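Catechol 2,3-dioxygenase (Rhodococcus sp. dk17, PDB 2WL9) catalyses the iron-dependent extradiol ring cleavage of catechols with dioxygen, a step in the breakdown of aromatic hydrocarbons. Local coordinates at the interface of chains A and B. Numbering follows the deposited sequence. Chains: chain A/B, Catechol 2,3-dioxygenase.

The interface of chains A and B. Residues chain A 101-103, 121-123; chain B 173, 176, 277.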
# COMPACT_ATOMS: atom_id res chain seq x y z
N ARG A 101 -9.36 -18.88 35.45
CA ARG A 101 -10.11 -17.95 34.57
C ARG A 101 -10.05 -18.36 33.10
O ARG A 101 -9.74 -17.55 32.22
CB ARG A 101 -9.68 -16.48 34.74
CG ARG A 101 -9.47 -16.00 36.16
CD ARG A 101 -10.71 -16.16 37.01
NE ARG A 101 -10.48 -15.58 38.32
CZ ARG A 101 -10.71 -14.31 38.62
NH1 ARG A 101 -11.21 -13.48 37.70
NH2 ARG A 101 -10.45 -13.86 39.85
N VAL A 102 -10.36 -19.63 32.85
CA VAL A 102 -10.38 -20.19 31.50
C VAL A 102 -11.65 -21.03 31.32
O VAL A 102 -12.38 -21.27 32.29
CB VAL A 102 -9.13 -21.07 31.19
CG1 VAL A 102 -7.85 -20.23 31.26
CG2 VAL A 102 -9.05 -22.30 32.11
N LEU A 103 -11.91 -21.46 30.09
CA LEU A 103 -13.09 -22.27 29.82
C LEU A 103 -12.86 -23.77 29.98
O LEU A 103 -13.76 -24.50 30.41
CB LEU A 103 -13.63 -22.00 28.43
CG LEU A 103 -14.26 -20.63 28.15
CD1 LEU A 103 -14.69 -20.61 26.69
CD2 LEU A 103 -15.44 -20.35 29.08
N GLY A 121 -9.90 -20.46 25.92
CA GLY A 121 -10.91 -19.51 26.40
C GLY A 121 -10.49 -18.69 27.62
O GLY A 121 -11.12 -18.80 28.68
N PRO A 122 -9.45 -17.85 27.48
CA PRO A 122 -9.11 -16.96 28.58
C PRO A 122 -10.23 -15.95 28.83
O PRO A 122 -10.93 -15.56 27.88
CB PRO A 122 -7.88 -16.21 28.07
CG PRO A 122 -8.03 -16.25 26.58
CD PRO A 122 -8.59 -17.61 26.30
N GLN A 123 -10.40 -15.57 30.10
CA GLN A 123 -11.28 -14.47 30.47
C GLN A 123 -10.63 -13.15 30.01
O GLN A 123 -9.50 -12.84 30.38
CB GLN A 123 -11.52 -14.44 31.99
CG GLN A 123 -12.35 -13.26 32.49
CD GLN A 123 -12.37 -13.14 34.02
OE1 GLN A 123 -12.28 -14.13 34.74
NE2 GLN A 123 -12.50 -11.92 34.51
N VAL B 173 -18.50 -21.48 24.45
CA VAL B 173 -19.02 -20.51 25.41
C VAL B 173 -18.25 -19.19 25.30
O VAL B 173 -17.03 -19.19 25.25
CB VAL B 173 -18.92 -21.05 26.84
CG1 VAL B 173 -19.27 -19.97 27.86
CG2 VAL B 173 -19.81 -22.28 27.01
N LYS B 176 -19.96 -15.90 30.73
CA LYS B 176 -20.42 -16.55 31.96
C LYS B 176 -21.22 -15.54 32.78
O LYS B 176 -20.69 -14.50 33.17
CB LYS B 176 -19.24 -17.10 32.76
CG LYS B 176 -18.52 -18.28 32.12
CD LYS B 176 -17.19 -18.58 32.78
CE LYS B 176 -17.33 -19.21 34.14
NZ LYS B 176 -16.00 -19.43 34.79
N HIS B 277 -13.50 -15.66 26.39
CA HIS B 277 -14.78 -15.46 27.08
C HIS B 277 -14.80 -14.18 27.93
O HIS B 277 -13.75 -13.61 28.23
CB HIS B 277 -15.22 -16.71 27.87
CG HIS B 277 -14.61 -16.83 29.23
ND1 HIS B 277 -13.40 -17.45 29.45
CD2 HIS B 277 -15.05 -16.44 30.45
CE1 HIS B 277 -13.12 -17.43 30.74
NE2 HIS B 277 -14.10 -16.81 31.37
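The imidazole of B:His277 is clamped between A:Leu103 and A:Gln123. On one face lies the methyl CD2 of A:Leu103, 3.8 Å from the centroid of the B:His277 ring. The CA of A:Gln123 covers the opposite face toward the rim, a second CH-pi contact. CB of A:Gln123 extends this cover to the B:His277 NE2 side. The backbone carbonyl carbons of A:Arg101 and A:Gly121 lie at the ring edge, in its plane. B:His277 ND1 gives a hydrogen bond to the backbone O of A:Gly121, 2.8 Å long. With the packing on both faces, this bond probably sets the turn of the ring. The acceptor lies in the ring plane, but the donor stands above the carbonyl plane, and the bond is bent, 136° at H. The backbone N of B:His277 gives a nearly straight bond to A:Pro122 O, 3.0 Å long. B:His277 CG sits between its own backbone N and carbonyl carbon (chi1 83°), which turns the ring back toward chain A beside this backbone bond. A:Leu103 and B:His277 run past each other in opposite directions. CD2 of A:Leu103 also meets CG1 of B:Val173 at 4.0 Å. In the second shell, A:Arg101 NH1 donates to the side-chain OE1 of A:Gln123 at 3.2 Å. This bond, nearly in the guanidinium plane, may steady the A:Gln123 chain, which reaches away extended, CG anti to the backbone N. A:Gln123 and B:His277 form a parallel beta bridge between chains. The patch is part of an interface in the deposited eight-copy assembly, which may not be the biological one. The A segments follow helix 94-100 and strand 115-120, while A:Leu103 directly precedes strand 104-109. B:Val173 ends strand 170-173, and B:His277 comes from a loop beyond strand 261-266.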